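Local coordinates for pyruvate kinase (Pseudomonas aeruginosa, PDB 6QXL), which probably catalyses the last step of glycolysis, phosphate transfer from phosphoenolpyruvate to ADP, and binds glucose 6-phosphate at a separate regulatory site, at residues S362-S367 with L391-I396; T384-T389 with T465-T470; Y403-H408 with I424-A429. One frame throughout, in Å; residues are numbered along the deposited sequence.

Interaction 1: residues S362-S367 with L391-I396; sequences SIALAS and LIMSRI
Ala364, on helix 359-373, turns its methyl into helix 388-394 and is met there by two residues in a row. Its CB lies 3.5 Å from Ile392 CG2 and 3.7 Å from Met393 CG, and the backbones come close at this small residue, with Ala364 CA 5.0 Å from Met393 CA. Ile392 offers its CG2 branch, while CG1 stands anti to the carbonyl carbon (chi1 -56°) and the end of the side chain leads away from helix 359-373. Beside this tight centre Leu365 crosses Ile396 at about a right angle; its CD2 touches CG1 and CD1 of Ile396, each at 3.6 Å. The other flank is looser. Met393 runs extended beyond CG, and its CE only brushes Ser367, 4.1 Å from OG. That hydroxyl is turned back to its own helix, where Ser367 OG donates to Ile363 O at 2.7 Å, on the opposite face of the carbonyl plane from Ser367 N. No hydrogen bond joins the two segments. Neither flank opens to solvent: Thr459 of strand 455-461 lies against both Ser367 and Met393, and Tyr369 of the second subunit packs on Leu365. Two helices meeting through an alanine beside the sheet belong to the C-terminal alpha/beta domain of pyruvate kinase, through which pairs of subunits meet, here by way of helix 359-373.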
ATOM      1  N   SER A 362     -15.047 -19.333  -5.259  1.00 40.00           N
ATOM      2  CA  SER A 362     -14.879 -18.865  -3.881  1.00 37.83           C
ATOM      3  C   SER A 362     -14.167 -19.841  -2.966  1.00 35.13           C
ATOM      4  O   SER A 362     -13.336 -19.424  -2.155  1.00 35.85           O
ATOM      5  CB  SER A 362     -16.221 -18.481  -3.264  1.00 38.42           C
ATOM      6  OG  SER A 362     -16.654 -17.255  -3.827  1.00 40.50           O
ATOM      7  N   ILE A 363     -14.472 -21.120  -3.103  1.00 34.95           N
ATOM      8  CA  ILE A 363     -13.821 -22.122  -2.277  1.00 33.84           C
ATOM      9  C   ILE A 363     -12.357 -22.256  -2.662  1.00 31.35           C
ATOM     10  O   ILE A 363     -11.494 -22.437  -1.792  1.00 27.35           O
ATOM     11  CB  ILE A 363     -14.511 -23.508  -2.399  1.00 37.77           C
ATOM     12  CG1 ILE A 363     -15.967 -23.450  -1.926  1.00 37.55           C
ATOM     13  CG2 ILE A 363     -13.757 -24.562  -1.596  1.00 35.80           C
ATOM     14  CD1 ILE A 363     -16.108 -23.360  -0.414  1.00 41.93           C
ATOM     15  N   ALA A 364     -12.069 -22.182  -3.956  1.00 31.56           N
ATOM     16  CA  ALA A 364     -10.673 -22.227  -4.395  1.00 33.78           C
ATOM     17  C   ALA A 364      -9.890 -21.063  -3.792  1.00 31.86           C
ATOM     18  O   ALA A 364      -8.856 -21.268  -3.137  1.00 30.10           O
ATOM     19  CB  ALA A 364     -10.578 -22.196  -5.904  1.00 36.50           C
ATOM     20  N   LEU A 365     -10.421 -19.853  -3.955  1.00 30.13           N
ATOM     21  CA  LEU A 365      -9.736 -18.675  -3.427  1.00 31.01           C
ATOM     22  C   LEU A 365      -9.600 -18.737  -1.917  1.00 32.99           C
ATOM     23  O   LEU A 365      -8.543 -18.412  -1.373  1.00 24.99           O
ATOM     24  CB  LEU A 365     -10.431 -17.405  -3.862  1.00 32.03           C
ATOM     25  CG  LEU A 365     -10.375 -17.244  -5.387  1.00 33.32           C
ATOM     26  CD1 LEU A 365     -11.142 -16.057  -5.887  1.00 32.95           C
ATOM     27  CD2 LEU A 365      -8.924 -17.172  -5.888  1.00 37.18           C
ATOM     28  N   ALA A 366     -10.653 -19.207  -1.244  1.00 35.01           N
ATOM     29  CA  ALA A 366     -10.628 -19.290   0.205  1.00 33.34           C
ATOM     30  C   ALA A 366      -9.579 -20.272   0.701  1.00 33.93           C
ATOM     31  O   ALA A 366      -8.987 -20.070   1.764  1.00 37.41           O
ATOM     32  CB  ALA A 366     -12.001 -19.669   0.724  1.00 37.30           C
ATOM     33  N   SER A 367      -9.339 -21.328  -0.072  1.00 34.57           N
ATOM     34  CA  SER A 367      -8.333 -22.318   0.290  1.00 33.64           C
ATOM     35  C   SER A 367      -6.935 -21.762   0.140  1.00 32.09           C
ATOM     36  O   SER A 367      -6.073 -21.998   0.995  1.00 26.48           O
ATOM     37  CB  SER A 367      -8.475 -23.577  -0.566  1.00 37.79           C
ATOM     38  OG  SER A 367      -9.781 -24.103  -0.499  1.00 37.61           O
ATOM     39  N   LEU A 391      -7.503 -25.358 -11.242  1.00 35.48           N
ATOM     40  CA  LEU A 391      -7.148 -24.264 -12.121  1.00 34.69           C
ATOM     41  C   LEU A 391      -7.232 -22.931 -11.387  1.00 38.27           C
ATOM     42  O   LEU A 391      -6.298 -22.133 -11.443  1.00 38.15           O
ATOM     43  CB  LEU A 391      -8.046 -24.247 -13.351  1.00 34.98           C
ATOM     44  CG  LEU A 391      -7.890 -23.036 -14.283  1.00 34.59           C
ATOM     45  CD1 LEU A 391      -6.528 -23.001 -14.908  1.00 35.84           C
ATOM     46  CD2 LEU A 391      -8.924 -23.053 -15.369  1.00 36.62           C
ATOM     47  N   ILE A 392      -8.336 -22.698 -10.680  1.00 40.77           N
ATOM     48  CA  ILE A 392      -8.538 -21.457  -9.952  1.00 37.47           C
ATOM     49  C   ILE A 392      -7.532 -21.366  -8.805  1.00 37.58           C
ATOM     50  O   ILE A 392      -6.867 -20.348  -8.635  1.00 37.27           O
ATOM     51  CB  ILE A 392      -9.950 -21.343  -9.417  1.00 39.91           C
ATOM     52  CG1 ILE A 392     -10.997 -21.482 -10.532  1.00 47.41           C
ATOM     53  CG2 ILE A 392     -10.149 -20.026  -8.676  1.00 41.93           C
ATOM     54  CD1 ILE A 392     -10.853 -20.543 -11.695  1.00 49.26           C
ATOM     55  N   MET A 393      -7.366 -22.433  -8.050  1.00 36.04           N
ATOM     56  CA  MET A 393      -6.401 -22.396  -6.956  1.00 44.16           C
ATOM     57  C   MET A 393      -5.029 -21.929  -7.449  1.00 40.74           C
ATOM     58  O   MET A 393      -4.387 -21.097  -6.810  1.00 38.35           O
ATOM     59  CB  MET A 393      -6.264 -23.754  -6.277  1.00 45.95           C
ATOM     60  CG  MET A 393      -7.523 -24.240  -5.573  1.00 46.97           C
ATOM     61  SD  MET A 393      -7.213 -25.817  -4.782  1.00 50.45           S
ATOM     62  CE  MET A 393      -8.751 -26.063  -3.919  1.00 60.66           C
ATOM     63  N   SER A 394      -4.612 -22.426  -8.610  1.00 40.84           N
ATOM     64  CA  SER A 394      -3.255 -22.203  -9.082  1.00 39.50           C
ATOM     65  C   SER A 394      -3.044 -20.834  -9.737  1.00 38.20           C
ATOM     66  O   SER A 394      -1.917 -20.487 -10.056  1.00 39.07           O
ATOM     67  CB  SER A 394      -2.850 -23.334 -10.022  1.00 35.52           C
ATOM     68  OG  SER A 394      -3.701 -23.394 -11.138  1.00 34.02           O
ATOM     69  N   ARG A 395      -4.117 -20.057  -9.914  1.00 37.99           N
ATOM     70  CA  ARG A 395      -3.975 -18.649 -10.283  1.00 35.83           C
ATOM     71  C   ARG A 395      -3.427 -17.775  -9.157  1.00 36.67           C
ATOM     72  O   ARG A 395      -3.040 -16.661  -9.401  1.00 38.46           O
ATOM     73  CB  ARG A 395      -5.299 -18.038 -10.723  1.00 38.20           C
ATOM     74  CG  ARG A 395      -6.065 -18.729 -11.834  1.00 36.55           C
ATOM     75  CD  ARG A 395      -5.244 -19.031 -13.051  1.00 35.18           C
ATOM     76  NE  ARG A 395      -4.418 -20.218 -12.833  1.00 34.45           N
ATOM     77  CZ  ARG A 395      -3.381 -20.553 -13.580  1.00 29.73           C
ATOM     78  NH1 ARG A 395      -3.012 -19.792 -14.611  1.00 26.84           N
ATOM     79  NH2 ARG A 395      -2.692 -21.637 -13.263  1.00 29.51           N
ATOM     80  N   ILE A 396      -3.395 -18.274  -7.933  1.00 40.83           N
ATOM     81  CA  ILE A 396      -2.986 -17.483  -6.785  1.00 40.08           C
ATOM     82  C   ILE A 396      -1.562 -17.834  -6.421  1.00 39.72           C
ATOM     83  O   ILE A 396      -1.212 -19.002  -6.309  1.00 43.81           O
ATOM     84  CB  ILE A 396      -3.922 -17.772  -5.588  1.00 38.07           C
ATOM     85  CG1 ILE A 396      -5.367 -17.453  -5.944  1.00 39.46           C
ATOM     86  CG2 ILE A 396      -3.517 -16.991  -4.373  1.00 38.15           C
ATOM     87  CD1 ILE A 396      -5.573 -16.039  -6.403  1.00 42.27           C
TER

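Interaction 2: residues T384-T389 with T465-T470; sequences TESGFT and TAQGGT. With G6P (6-O-phosphono-alpha-D-glucopyranose), chain M.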
ATOM      1  N   THR A 384     -11.547 -33.206  -7.749  1.00 50.02           N
ATOM      2  CA  THR A 384     -12.042 -32.512  -8.919  1.00 47.82           C
ATOM      3  C   THR A 384     -12.393 -33.486 -10.025  1.00 46.25           C
ATOM      4  O   THR A 384     -11.726 -34.494 -10.220  1.00 50.13           O
ATOM      5  CB  THR A 384     -11.016 -31.460  -9.426  1.00 44.06           C
ATOM      6  OG1 THR A 384     -11.518 -30.808 -10.616  1.00 41.74           O
ATOM      7  CG2 THR A 384      -9.649 -32.105  -9.693  1.00 42.52           C
ATOM      8  N   GLU A 385     -13.417 -33.124 -10.778  1.00 47.88           N
ATOM      9  CA  GLU A 385     -13.907 -33.907 -11.887  1.00 52.11           C
ATOM     10  C   GLU A 385     -13.175 -33.504 -13.166  1.00 51.35           C
ATOM     11  O   GLU A 385     -12.602 -34.359 -13.840  1.00 54.38           O
ATOM     12  CB  GLU A 385     -15.426 -33.752 -12.017  1.00 56.21           C
ATOM     13  CG  GLU A 385     -16.200 -34.901 -12.622  1.00 63.47           C
ATOM     14  CD  GLU A 385     -16.209 -36.207 -11.761  1.00 67.82           C
ATOM     15  OE1 GLU A 385     -15.587 -36.303 -10.688  1.00 65.51           O
ATOM     16  OE2 GLU A 385     -16.819 -37.203 -12.186  1.00 72.65           O
ATOM     17  N   SER A 386     -13.184 -32.214 -13.479  1.00 47.00           N
ATOM     18  CA  SER A 386     -12.635 -31.699 -14.722  1.00 43.13           C
ATOM     19  C   SER A 386     -11.343 -30.913 -14.581  1.00 40.10           C
ATOM     20  O   SER A 386     -10.779 -30.479 -15.580  1.00 37.95           O
ATOM     21  CB  SER A 386     -13.670 -30.816 -15.414  1.00 43.84           C
ATOM     22  OG  SER A 386     -13.743 -29.540 -14.796  1.00 42.97           O
ATOM     23  N   GLY A 387     -10.883 -30.700 -13.355  1.00 42.14           N
ATOM     24  CA  GLY A 387      -9.692 -29.874 -13.096  1.00 39.42           C
ATOM     25  C   GLY A 387      -9.953 -28.377 -12.942  1.00 39.31           C
ATOM     26  O   GLY A 387      -9.023 -27.625 -12.705  1.00 39.69           O
ATOM     27  N   PHE A 388     -11.202 -27.942 -13.035  1.00 35.95           N
ATOM     28  CA  PHE A 388     -11.525 -26.528 -12.896  1.00 36.64           C
ATOM     29  C   PHE A 388     -11.179 -25.938 -11.533  1.00 36.21           C
ATOM     30  O   PHE A 388     -10.666 -24.827 -11.443  1.00 36.12           O
ATOM     31  CB  PHE A 388     -13.003 -26.278 -13.179  1.00 34.46           C
ATOM     32  CG  PHE A 388     -13.404 -24.848 -13.040  1.00 40.34           C
ATOM     33  CD1 PHE A 388     -13.133 -23.936 -14.050  1.00 43.99           C
ATOM     34  CD2 PHE A 388     -14.035 -24.389 -11.886  1.00 46.77           C
ATOM     35  CE1 PHE A 388     -13.510 -22.600 -13.947  1.00 44.40           C
ATOM     36  CE2 PHE A 388     -14.405 -23.058 -11.741  1.00 44.57           C
ATOM     37  CZ  PHE A 388     -14.135 -22.159 -12.786  1.00 45.23           C
ATOM     38  N   THR A 389     -11.485 -26.652 -10.473  1.00 37.98           N
ATOM     39  CA  THR A 389     -11.193 -26.124  -9.153  1.00 39.03           C
ATOM     40  C   THR A 389      -9.693 -25.869  -8.937  1.00 35.81           C
ATOM     41  O   THR A 389      -9.331 -24.794  -8.518  1.00 38.35           O
ATOM     42  CB  THR A 389     -11.844 -26.984  -8.055  1.00 38.87           C
ATOM     43  OG1 THR A 389     -13.259 -26.950  -8.216  1.00 36.26           O
ATOM     44  CG2 THR A 389     -11.535 -26.429  -6.686  1.00 40.21           C
ATOM     45  N   THR A 465     -20.281 -37.212  -8.528  1.00 83.34           N
ATOM     46  CA  THR A 465     -20.624 -37.578  -9.902  1.00 82.10           C
ATOM     47  C   THR A 465     -20.698 -36.354 -10.831  1.00 87.75           C
ATOM     48  O   THR A 465     -20.145 -36.377 -11.925  1.00 74.81           O
ATOM     49  CB  THR A 465     -21.957 -38.340  -9.934  1.00 78.76           C
ATOM     50  OG1 THR A 465     -23.023 -37.460  -9.546  1.00 87.88           O
ATOM     51  CG2 THR A 465     -21.930 -39.530  -8.953  1.00 75.59           C
ATOM     52  N   ALA A 466     -21.341 -35.265 -10.391  1.00 95.87           N
ATOM     53  CA  ALA A 466     -21.461 -34.047 -11.176  1.00 90.04           C
ATOM     54  C   ALA A 466     -20.169 -33.212 -11.107  1.00 88.33           C
ATOM     55  O   ALA A 466     -19.354 -33.370 -10.217  1.00 89.92           O
ATOM     56  CB  ALA A 466     -22.652 -33.223 -10.704  1.00 83.33           C
ATOM     57  N   GLN A 467     -20.007 -32.328 -12.082  1.00 84.69           N
ATOM     58  CA  GLN A 467     -18.922 -31.358 -12.131  1.00 80.03           C
ATOM     59  C   GLN A 467     -19.465 -29.966 -11.779  1.00 78.26           C
ATOM     60  O   GLN A 467     -20.664 -29.736 -11.846  1.00 77.92           O
ATOM     61  CB  GLN A 467     -18.264 -31.400 -13.519  1.00 83.66           C
ATOM     62  CG  GLN A 467     -17.825 -30.077 -14.113  1.00 84.58           C
ATOM     63  CD  GLN A 467     -17.411 -30.132 -15.544  1.00 84.97           C
ATOM     64  OE1 GLN A 467     -17.408 -31.175 -16.229  1.00 76.64           O
ATOM     65  NE2 GLN A 467     -16.944 -28.993 -15.993  1.00 77.60           N
ATOM     66  N   GLY A 468     -18.556 -29.056 -11.432  1.00 76.28           N
ATOM     67  CA  GLY A 468     -18.905 -27.664 -11.164  1.00 76.11           C
ATOM     68  C   GLY A 468     -19.612 -27.362  -9.848  1.00 74.77           C
ATOM     69  O   GLY A 468     -20.122 -26.274  -9.673  1.00 81.81           O
ATOM     70  N   GLY A 469     -19.613 -28.305  -8.905  1.00 64.47           N
ATOM     71  CA  GLY A 469     -20.265 -28.124  -7.619  1.00 52.32           C
ATOM     72  C   GLY A 469     -19.314 -28.157  -6.432  1.00 48.12           C
ATOM     73  O   GLY A 469     -19.773 -28.536  -5.360  1.00 52.41           O
ATOM     74  N   THR A 470     -18.029 -27.766  -6.561  1.00 39.73           N
ATOM     75  CA  THR A 470     -17.197 -27.639  -5.371  1.00 39.25           C
ATOM     76  C   THR A 470     -17.809 -26.579  -4.460  1.00 39.12           C
ATOM     77  O   THR A 470     -18.086 -25.467  -4.918  1.00 37.57           O
ATOM     78  CB  THR A 470     -15.736 -27.250  -5.681  1.00 40.37           C
ATOM     79  OG1 THR A 470     -15.094 -28.289  -6.400  1.00 44.04           O
ATOM     80  CG2 THR A 470     -14.933 -27.042  -4.412  1.00 42.02           C
TER
HETATM   81  C1  G6P M 501     -15.628 -32.886  -6.531  1.00 66.04           C
HETATM   82  C2  G6P M 501     -16.745 -33.887  -6.746  1.00 67.39           C
HETATM   83  C3  G6P M 501     -17.968 -33.003  -6.951  1.00 64.36           C
HETATM   84  C4  G6P M 501     -17.693 -31.672  -7.625  1.00 56.96           C
HETATM   85  C5  G6P M 501     -16.505 -31.937  -8.535  1.00 57.88           C
HETATM   86  C6  G6P M 501     -16.273 -30.755  -9.457  1.00 63.32           C
HETATM   87  O1  G6P M 501     -14.601 -33.680  -5.955  1.00 69.92           O
HETATM   88  O2  G6P M 501     -16.477 -34.821  -7.825  1.00 59.39           O
HETATM   89  O3  G6P M 501     -18.314 -32.718  -5.621  1.00 74.37           O
HETATM   90  O4  G6P M 501     -18.880 -31.145  -8.274  1.00 53.71           O
HETATM   91  O5  G6P M 501     -15.338 -32.231  -7.769  1.00 57.88           O
HETATM   92  O6  G6P M 501     -14.925 -30.559  -9.844  1.00 59.97           O
HETATM   93  P   G6P M 501     -14.544 -29.416 -10.966  1.00 56.21           P
HETATM   94  O1P G6P M 501     -14.551 -30.098 -12.313  1.00 61.83           O
HETATM   95  O2P G6P M 501     -13.219 -29.234 -10.261  1.00 40.07           O
HETATM   96  O3P G6P M 501     -15.572 -28.267 -11.127  1.00 46.90           O
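Thr389 and Thr470 reach toward each other tip to tip, their OG1 atoms hydrogen-bonded at 2.9 Å and both side chains buried. Nearer the surface Glu385 and Gln467 are set differently: their chains cross obliquely, CB of Glu385 4.0 Å from CB of Gln467, with the carboxylate and amide planes 47° apart and no bond between them. Gln467, extended beyond CG, brings its amide close to Ser386, with NE2 3.5 Å from OG, but the angle is too poor for a hydrogen bond. Ser386 OG sits instead between its backbone N and carbonyl carbon (chi1 77°), and from there donates to O1P of glucose 6-phosphate at 2.7 Å. Ser386 N grips the same O1P at 2.8 Å, so the phosphate oxygen is held by backbone and hydroxyl of one residue. O2P lies at the start of helix 388-394, where Thr389 N donates to it at 3.1 Å; the helix end would favour the negative charge. Thr384 OG1 accepts from Gly387 N, an ST motif that ties the phosphate loop together just before the helix. The 465-470 loop closes over the ligand with its backbone: Gly468 N binds O3P at 3.1 Å, Gly469 N binds the sugar O4 at 3.0 Å, and O4 itself donates to Ala466 O. Leu383 O and Ser463 O add further bonds to the ligand. A phosphate-binding turn at a helix N-terminus, faced by a glycine-rich loop, makes this the allosteric effector site of the C-terminal domain, occupied by glucose 6-phosphate.

Interaction 3: residues Y403-H408 with I424-A429; sequences YAYSPH and IPFDPA
Ile424 lies beside Tyr405, pointing the same way, and sets its CB over the centre of one ring face, 3.9 Å from the centroid and 11° off the normal, a CH-pi contact, while CG2 rests on CE2. CG1 is shared, touching Tyr405 CE1 and, at 3.8 Å, Tyr403 CD1. Tyr405 then points its edge at the face of Phe426 in a T-shaped pair, planes 71° apart; Phe426 CG, anti to its backbone N (chi1 -172°), meets Tyr405 CD2 at 3.5 Å. Strands 402-406 and 421-425 run parallel here, joined through helix 409-414 as a beta-alpha-beta unit, 421-425 being the outermost strand of the sheet within the chain. Ile424 N donates almost straight to Ala404 O at 3.0 Å, and Phe426 N donates to Ser406 O at 3.0 Å; the bond from Ser406 N to Ile424 O is weak. Tyr405 CA-H also points at Ile424 O. Beyond the last bridge Pro407 has no N-H to offer Phe426 O, and its CB packs against Asp427 CG at 4.0 Å. The polar ends find partners beyond the two strands: Tyr405 OH bonds Ala440 O, buried Ser406 OG bonds Thr384 O, and His408 NE2 makes a weak bond to Glu385 OE2.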
ATOM      1  N   TYR A 403      -2.851 -30.698  -5.047  1.00 42.60           N
ATOM      2  CA  TYR A 403      -3.056 -32.040  -5.612  1.00 37.64           C
ATOM      3  C   TYR A 403      -4.434 -32.173  -6.217  1.00 38.28           C
ATOM      4  O   TYR A 403      -5.418 -32.020  -5.515  1.00 44.93           O
ATOM      5  CB  TYR A 403      -2.832 -33.069  -4.543  1.00 34.28           C
ATOM      6  CG  TYR A 403      -1.407 -33.097  -4.078  1.00 33.06           C
ATOM      7  CD1 TYR A 403      -0.433 -33.764  -4.806  1.00 33.58           C
ATOM      8  CD2 TYR A 403      -1.020 -32.443  -2.923  1.00 32.16           C
ATOM      9  CE1 TYR A 403       0.890 -33.782  -4.381  1.00 32.45           C
ATOM     10  CE2 TYR A 403       0.306 -32.487  -2.494  1.00 32.67           C
ATOM     11  CZ  TYR A 403       1.237 -33.153  -3.238  1.00 32.28           C
ATOM     12  OH  TYR A 403       2.522 -33.173  -2.815  1.00 42.01           O
ATOM     13  N   ALA A 404      -4.493 -32.422  -7.523  1.00 41.02           N
ATOM     14  CA  ALA A 404      -5.754 -32.659  -8.223  1.00 42.97           C
ATOM     15  C   ALA A 404      -6.070 -34.168  -8.178  1.00 44.46           C
ATOM     16  O   ALA A 404      -5.418 -34.975  -8.864  1.00 44.23           O
ATOM     17  CB  ALA A 404      -5.657 -32.170  -9.661  1.00 48.10           C
ATOM     18  N   TYR A 405      -7.043 -34.520  -7.336  1.00 46.72           N
ATOM     19  CA  TYR A 405      -7.563 -35.877  -7.214  1.00 41.69           C
ATOM     20  C   TYR A 405      -8.684 -36.059  -8.227  1.00 42.50           C
ATOM     21  O   TYR A 405      -9.728 -35.393  -8.148  1.00 37.61           O
ATOM     22  CB  TYR A 405      -8.088 -36.131  -5.805  1.00 37.84           C
ATOM     23  CG  TYR A 405      -7.021 -36.351  -4.740  1.00 35.92           C
ATOM     24  CD1 TYR A 405      -6.026 -35.420  -4.501  1.00 37.93           C
ATOM     25  CD2 TYR A 405      -7.046 -37.467  -3.943  1.00 35.32           C
ATOM     26  CE1 TYR A 405      -5.070 -35.631  -3.507  1.00 34.39           C
ATOM     27  CE2 TYR A 405      -6.078 -37.687  -2.960  1.00 34.41           C
ATOM     28  CZ  TYR A 405      -5.107 -36.758  -2.744  1.00 32.87           C
ATOM     29  OH  TYR A 405      -4.162 -36.962  -1.761  1.00 36.71           O
ATOM     30  N   SER A 406      -8.473 -36.943  -9.192  1.00 44.84           N
ATOM     31  CA  SER A 406      -9.484 -37.186 -10.196  1.00 47.27           C
ATOM     32  C   SER A 406      -9.439 -38.636 -10.649  1.00 53.54           C
ATOM     33  O   SER A 406      -8.384 -39.274 -10.634  1.00 59.44           O
ATOM     34  CB  SER A 406      -9.296 -36.256 -11.381  1.00 49.32           C
ATOM     35  OG  SER A 406     -10.459 -36.213 -12.188  1.00 48.96           O
ATOM     36  N   PRO A 407     -10.593 -39.182 -11.013  1.00 56.61           N
ATOM     37  CA  PRO A 407     -10.598 -40.517 -11.576  1.00 59.62           C
ATOM     38  C   PRO A 407     -10.326 -40.515 -13.084  1.00 57.37           C
ATOM     39  O   PRO A 407      -9.846 -41.507 -13.602  1.00 59.57           O
ATOM     40  CB  PRO A 407     -12.012 -40.995 -11.273  1.00 59.92           C
ATOM     41  CG  PRO A 407     -12.844 -39.743 -11.329  1.00 59.53           C
ATOM     42  CD  PRO A 407     -11.960 -38.669 -10.787  1.00 60.54           C
ATOM     43  N   HIS A 408     -10.596 -39.403 -13.760  1.00 56.31           N
ATOM     44  CA  HIS A 408     -10.546 -39.339 -15.209  1.00 57.93           C
ATOM     45  C   HIS A 408      -9.139 -39.090 -15.751  1.00 57.26           C
ATOM     46  O   HIS A 408      -8.374 -38.337 -15.179  1.00 59.99           O
ATOM     47  CB  HIS A 408     -11.480 -38.279 -15.750  1.00 56.25           C
ATOM     48  CG  HIS A 408     -12.874 -38.362 -15.204  1.00 58.64           C
ATOM     49  ND1 HIS A 408     -13.442 -39.540 -14.771  1.00 58.09           N
ATOM     50  CD2 HIS A 408     -13.800 -37.399 -15.002  1.00 64.38           C
ATOM     51  CE1 HIS A 408     -14.659 -39.299 -14.332  1.00 64.28           C
ATOM     52  NE2 HIS A 408     -14.896 -38.010 -14.448  1.00 61.65           N
ATOM     53  N   ILE A 424      -3.111 -36.814  -8.597  1.00 50.65           N
ATOM     54  CA  ILE A 424      -3.241 -38.024  -7.798  1.00 53.23           C
ATOM     55  C   ILE A 424      -4.483 -38.769  -8.298  1.00 52.18           C
ATOM     56  O   ILE A 424      -5.602 -38.320  -8.053  1.00 43.70           O
ATOM     57  CB  ILE A 424      -3.426 -37.720  -6.308  1.00 54.91           C
ATOM     58  CG1 ILE A 424      -2.238 -36.926  -5.737  1.00 57.16           C
ATOM     59  CG2 ILE A 424      -3.635 -39.015  -5.550  1.00 58.71           C
ATOM     60  CD1 ILE A 424      -0.988 -37.706  -5.489  1.00 57.91           C
ATOM     61  N   PRO A 425      -4.303 -39.918  -8.981  1.00 51.37           N
ATOM     62  CA  PRO A 425      -5.492 -40.645  -9.458  1.00 49.78           C
ATOM     63  C   PRO A 425      -6.279 -41.196  -8.259  1.00 46.92           C
ATOM     64  O   PRO A 425      -5.664 -41.712  -7.288  1.00 41.01           O
ATOM     65  CB  PRO A 425      -4.921 -41.772 -10.317  1.00 49.47           C
ATOM     66  CG  PRO A 425      -3.482 -41.454 -10.488  1.00 50.78           C
ATOM     67  CD  PRO A 425      -3.070 -40.656  -9.276  1.00 53.28           C
ATOM     68  N   PHE A 426      -7.596 -41.020  -8.312  1.00 42.11           N
ATOM     69  CA  PHE A 426      -8.447 -41.237  -7.156  1.00 46.25           C
ATOM     70  C   PHE A 426      -9.898 -41.196  -7.585  1.00 44.73           C
ATOM     71  O   PHE A 426     -10.293 -40.337  -8.393  1.00 49.13           O
ATOM     72  CB  PHE A 426      -8.157 -40.163  -6.113  1.00 53.80           C
ATOM     73  CG  PHE A 426      -8.816 -40.372  -4.782  1.00 56.58           C
ATOM     74  CD1 PHE A 426     -10.040 -39.785  -4.536  1.00 54.05           C
ATOM     75  CD2 PHE A 426      -8.158 -41.068  -3.743  1.00 59.63           C
ATOM     76  CE1 PHE A 426     -10.654 -39.932  -3.289  1.00 52.90           C
ATOM     77  CE2 PHE A 426      -8.748 -41.186  -2.509  1.00 59.97           C
ATOM     78  CZ  PHE A 426      -9.976 -40.606  -2.261  1.00 56.55           C
ATOM     79  N   ASP A 427     -10.674 -42.158  -7.073  1.00 52.37           N
ATOM     80  CA  ASP A 427     -12.096 -42.268  -7.380  1.00 57.81           C
ATOM     81  C   ASP A 427     -12.901 -42.281  -6.093  1.00 60.47           C
ATOM     82  O   ASP A 427     -13.118 -43.346  -5.516  1.00 56.80           O
ATOM     83  CB  ASP A 427     -12.423 -43.519  -8.204  1.00 57.64           C
ATOM     84  CG  ASP A 427     -13.834 -43.472  -8.790  1.00 58.01           C
ATOM     85  OD1 ASP A 427     -14.579 -42.495  -8.497  1.00 56.70           O
ATOM     86  OD2 ASP A 427     -14.193 -44.404  -9.549  1.00 59.55           O
ATOM     87  N   PRO A 428     -13.392 -41.102  -5.665  1.00 64.51           N
ATOM     88  CA  PRO A 428     -14.133 -41.072  -4.410  1.00 68.39           C
ATOM     89  C   PRO A 428     -15.496 -41.804  -4.476  1.00 65.87           C
ATOM     90  O   PRO A 428     -15.898 -42.406  -3.472  1.00 84.03           O
ATOM     91  CB  PRO A 428     -14.291 -39.569  -4.139  1.00 70.73           C
ATOM     92  CG  PRO A 428     -14.361 -38.965  -5.492  1.00 68.25           C
ATOM     93  CD  PRO A 428     -13.490 -39.816  -6.382  1.00 65.93           C
ATOM     94  N   ALA A 429     -16.170 -41.778  -5.630  1.00 64.60           N
ATOM     95  CA  ALA A 429     -17.489 -42.423  -5.787  1.00 63.76           C
ATOM     96  C   ALA A 429     -17.454 -43.935  -5.523  1.00 69.96           C
ATOM     97  O   ALA A 429     -18.415 -44.500  -5.026  1.00 64.11           O
ATOM     98  CB  ALA A 429     -18.070 -42.156  -7.177  1.00 59.12           C
TER

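All three contacts lie in the C-terminal alpha/beta domain, on one side of the chain's centre. Interaction 2 is the middle one: its centre is about 13 Å from that of interaction 1 and about 11 Å from that of interaction 3, which are about 18 Å from each other and do not touch. Interactions 1 and 2 share helix 388-394, and their segments alternate along the chain. Interaction 3 is nested within the loop that interaction 2 closes, and strand 402-406 follows that helix. The glucose 6-phosphate site is therefore bordered by helix packing near the subunit interface on one flank and by the parallel strands of 403-408 and 424-429 on another.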